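Local coordinates for glucose-inhibited division protein A-related protein, probable oxidoreductase (Thermus thermophilus, PDB 2CUL) that binds flavin-adenine dinucleotide in a Rossmann-type fold and is probably an oxidoreductase related to the glucose-inhibited division protein A family, at residues E17-V27 against S217-L228. Sequence-based numbering, arbitrary orientation.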
# COMPACT_ATOMS: atom_id res chain seq x y z
N GLU A 17 -6.04 -3.77 3.67
CA GLU A 17 -6.45 -4.26 4.98
C GLU A 17 -6.76 -3.05 5.87
O GLU A 17 -7.73 -3.06 6.63
CB GLU A 17 -5.36 -5.12 5.62
CG GLU A 17 -5.86 -5.93 6.81
CD GLU A 17 -6.79 -7.05 6.40
OE1 GLU A 17 -6.34 -7.96 5.68
OE2 GLU A 17 -7.98 -7.02 6.79
N THR A 18 -5.92 -2.02 5.79
CA THR A 18 -6.14 -0.82 6.58
C THR A 18 -7.51 -0.23 6.22
O THR A 18 -8.31 0.11 7.09
CB THR A 18 -5.06 0.26 6.31
OG1 THR A 18 -3.76 -0.28 6.57
CG2 THR A 18 -5.28 1.48 7.20
N ALA A 19 -7.77 -0.12 4.92
CA ALA A 19 -9.03 0.42 4.43
C ALA A 19 -10.21 -0.41 4.92
O ALA A 19 -11.24 0.13 5.31
CB ALA A 19 -9.03 0.46 2.91
N PHE A 20 -10.03 -1.73 4.89
CA PHE A 20 -11.08 -2.65 5.32
C PHE A 20 -11.56 -2.41 6.74
O PHE A 20 -12.76 -2.23 6.97
CB PHE A 20 -10.59 -4.09 5.19
CG PHE A 20 -11.59 -5.11 5.65
CD1 PHE A 20 -12.67 -5.47 4.84
CD2 PHE A 20 -11.48 -5.70 6.90
CE1 PHE A 20 -13.61 -6.40 5.27
CE2 PHE A 20 -12.42 -6.63 7.35
CZ PHE A 20 -13.49 -6.98 6.53
N TRP A 21 -10.64 -2.41 7.70
CA TRP A 21 -11.03 -2.21 9.09
C TRP A 21 -11.52 -0.80 9.40
O TRP A 21 -12.40 -0.62 10.24
CB TRP A 21 -9.87 -2.58 10.02
CG TRP A 21 -9.58 -4.04 9.99
CD1 TRP A 21 -8.62 -4.67 9.24
CD2 TRP A 21 -10.29 -5.07 10.68
NE1 TRP A 21 -8.70 -6.03 9.41
CE2 TRP A 21 -9.72 -6.30 10.29
CE3 TRP A 21 -11.36 -5.08 11.58
CZ2 TRP A 21 -10.18 -7.53 10.78
CZ3 TRP A 21 -11.82 -6.31 12.07
CH2 TRP A 21 -11.23 -7.51 11.66
N LEU A 22 -10.97 0.20 8.72
CA LEU A 22 -11.41 1.56 8.94
C LEU A 22 -12.85 1.69 8.46
O LEU A 22 -13.70 2.26 9.15
CB LEU A 22 -10.53 2.56 8.18
CG LEU A 22 -9.13 2.80 8.74
CD1 LEU A 22 -8.35 3.71 7.81
CD2 LEU A 22 -9.23 3.42 10.13
N ALA A 23 -13.12 1.14 7.28
CA ALA A 23 -14.46 1.20 6.70
C ALA A 23 -15.49 0.46 7.55
O ALA A 23 -16.64 0.88 7.64
CB ALA A 23 -14.43 0.63 5.29
N GLN A 24 -15.07 -0.64 8.18
CA GLN A 24 -15.96 -1.42 9.03
C GLN A 24 -16.46 -0.55 10.18
O GLN A 24 -17.55 -0.76 10.70
CB GLN A 24 -15.22 -2.63 9.61
CG GLN A 24 -14.85 -3.69 8.59
CD GLN A 24 -16.06 -4.36 7.97
OE1 GLN A 24 -16.89 -4.94 8.67
NE2 GLN A 24 -16.18 -4.27 6.65
N LYS A 25 -15.65 0.44 10.56
CA LYS A 25 -15.99 1.35 11.65
C LYS A 25 -16.61 2.66 11.19
O LYS A 25 -16.79 3.59 11.99
CB LYS A 25 -14.74 1.63 12.50
CG LYS A 25 -14.23 0.42 13.27
CD LYS A 25 -15.25 -0.04 14.30
CE LYS A 25 -14.80 -1.31 15.02
NZ LYS A 25 -14.70 -2.48 14.10
N GLY A 26 -16.93 2.75 9.90
CA GLY A 26 -17.56 3.94 9.37
C GLY A 26 -16.67 5.10 8.98
O GLY A 26 -17.16 6.17 8.63
N VAL A 27 -15.35 4.90 9.05
CA VAL A 27 -14.42 5.96 8.68
C VAL A 27 -14.49 6.19 7.18
O VAL A 27 -14.55 5.23 6.40
CB VAL A 27 -12.98 5.58 9.08
CG1 VAL A 27 -12.01 6.68 8.65
CG2 VAL A 27 -12.90 5.36 10.58
N SER A 217 -1.08 -7.85 6.45
CA SER A 217 -2.46 -7.74 6.91
C SER A 217 -2.52 -7.31 8.38
O SER A 217 -3.30 -6.43 8.73
CB SER A 217 -3.16 -9.09 6.73
OG SER A 217 -4.47 -9.06 7.28
N GLU A 218 -1.71 -7.94 9.23
CA GLU A 218 -1.69 -7.59 10.64
C GLU A 218 -1.28 -6.14 10.82
O GLU A 218 -1.83 -5.42 11.67
CB GLU A 218 -0.73 -8.51 11.41
CG GLU A 218 -1.11 -9.97 11.29
CD GLU A 218 -0.05 -10.90 11.85
OE1 GLU A 218 1.15 -10.55 11.79
OE2 GLU A 218 -0.42 -11.99 12.34
N GLU A 219 -0.31 -5.69 10.03
CA GLU A 219 0.14 -4.31 10.12
C GLU A 219 -0.94 -3.33 9.69
O GLU A 219 -1.11 -2.28 10.31
CB GLU A 219 1.42 -4.12 9.30
CG GLU A 219 2.64 -4.67 10.00
CD GLU A 219 2.96 -3.90 11.27
OE1 GLU A 219 3.58 -2.82 11.17
OE2 GLU A 219 2.58 -4.36 12.37
N GLY A 220 -1.68 -3.68 8.64
CA GLY A 220 -2.75 -2.82 8.17
C GLY A 220 -3.84 -2.68 9.22
O GLY A 220 -4.38 -1.60 9.43
N LYS A 221 -4.17 -3.79 9.88
CA LYS A 221 -5.19 -3.77 10.92
C LYS A 221 -4.70 -2.96 12.11
O LYS A 221 -5.46 -2.20 12.72
CB LYS A 221 -5.52 -5.20 11.36
CG LYS A 221 -6.61 -5.26 12.43
CD LYS A 221 -7.04 -6.68 12.73
CE LYS A 221 -8.21 -6.70 13.69
NZ LYS A 221 -8.64 -8.09 14.01
N ARG A 222 -3.42 -3.11 12.45
CA ARG A 222 -2.84 -2.39 13.58
C ARG A 222 -2.89 -0.89 13.32
O ARG A 222 -3.15 -0.09 14.22
CB ARG A 222 -1.39 -2.84 13.81
CG ARG A 222 -0.76 -2.31 15.10
CD ARG A 222 0.55 -3.04 15.41
NE ARG A 222 1.66 -2.67 14.53
CZ ARG A 222 2.37 -1.55 14.65
NH1 ARG A 222 2.10 -0.67 15.61
NH2 ARG A 222 3.37 -1.32 13.81
N LEU A 223 -2.62 -0.50 12.08
CA LEU A 223 -2.67 0.91 11.72
C LEU A 223 -4.11 1.40 11.82
O LEU A 223 -4.36 2.49 12.35
CB LEU A 223 -2.15 1.13 10.29
CG LEU A 223 -2.46 2.50 9.66
CD1 LEU A 223 -1.87 3.62 10.52
CD2 LEU A 223 -1.90 2.54 8.25
N ALA A 224 -5.04 0.61 11.32
CA ALA A 224 -6.45 0.98 11.37
C ALA A 224 -6.88 1.21 12.82
O ALA A 224 -7.56 2.19 13.13
CB ALA A 224 -7.32 -0.10 10.73
N GLU A 225 -6.48 0.31 13.71
CA GLU A 225 -6.83 0.43 15.12
C GLU A 225 -6.22 1.69 15.73
O GLU A 225 -6.85 2.35 16.55
CB GLU A 225 -6.37 -0.80 15.89
CG GLU A 225 -7.02 -2.09 15.39
CD GLU A 225 -6.53 -3.32 16.13
OE1 GLU A 225 -5.30 -3.46 16.31
OE2 GLU A 225 -7.37 -4.15 16.53
N HIS A 226 -5.00 2.03 15.32
CA HIS A 226 -4.36 3.23 15.84
C HIS A 226 -5.09 4.48 15.37
O HIS A 226 -5.38 5.38 16.17
CB HIS A 226 -2.90 3.31 15.39
CG HIS A 226 -2.26 4.63 15.68
ND1 HIS A 226 -2.01 5.06 16.97
CD2 HIS A 226 -1.86 5.63 14.87
CE1 HIS A 226 -1.49 6.28 16.93
NE2 HIS A 226 -1.39 6.65 15.66
N LEU A 227 -5.40 4.55 14.08
CA LEU A 227 -6.09 5.70 13.51
C LEU A 227 -7.48 5.88 14.10
O LEU A 227 -7.94 7.00 14.29
CB LEU A 227 -6.18 5.56 11.99
CG LEU A 227 -4.84 5.63 11.24
CD1 LEU A 227 -5.05 5.36 9.76
CD2 LEU A 227 -4.21 7.00 11.46
N LEU A 228 -8.15 4.77 14.39
CA LEU A 228 -9.49 4.83 14.97
C LEU A 228 -9.41 5.48 16.35
O LEU A 228 -10.32 6.19 16.77
CB LEU A 228 -10.09 3.43 15.09
CG LEU A 228 -10.55 2.84 13.75
CD1 LEU A 228 -10.92 1.37 13.92
CD2 LEU A 228 -11.74 3.64 13.24
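Trp21 and Lys221 carry the outer side of this helix pair. The lysine leaves its backbone with CG anti to N (chi1 -179°) and stays extended, so its methylenes run obliquely over one face of the indole. Lys221 CE makes a CH-pi contact over the face of the six-membered ring of Trp21, 3.6 Å from its centroid. Lys221 NZ makes an off-centre cation-pi contact at 4.0 Å from the same centroid. Phe20 CD2 lies against the opposite indole face.

The polar contacts gather around Glu17. Ser217 OG donates to Glu17 OE1 at 2.7 Å, from well above the carboxylate plane. Trp21 NE1 gives Glu17 OE2 a weak, bent bond. The backbone amides of Leu55 and Leu56 also bind this buried carboxylate, one at each oxygen. Thr18 OG1 hydrogen-bonds Ser14 O, one turn earlier in its helix; Gly220 O lies 3.2 Å from Thr18 OG1 as a possible second acceptor. Gly220 CA packs on the same hydroxyl oxygen.

Apolar contacts fill the rest. Ala224 CB sits 3.6 Å from Trp21 CB and also meets Leu22 CG. Thr18 CG2 packs on Leu223 CD2. Leu22 CD2 reaches Leu228 CG at 3.9 Å. A Schellman motif with Gly26 at C-prime ends the helix, and just after it Val27 CG2 presses tightly on Leu228 CD2. With an alanine in place of Trp21, the Lys221 chain would probably lose the face it lies on, and Glu17 OE2 its weak NE1 donor.

The axes approach to 7.5 Å and cross at -38°. Gly220 permits this closeness, since a CB there would clash with Glu17 CB. The contact joins helix 13-24, which follows strand 6-9 in the Rossmann-type fold, to the C-terminal helix 213-230. Held at both oxygens, the Glu17 carboxylate is probably fixed in rotation. Polar bonds thus pin this end, while shape and apolar contact hold the end near Leu228.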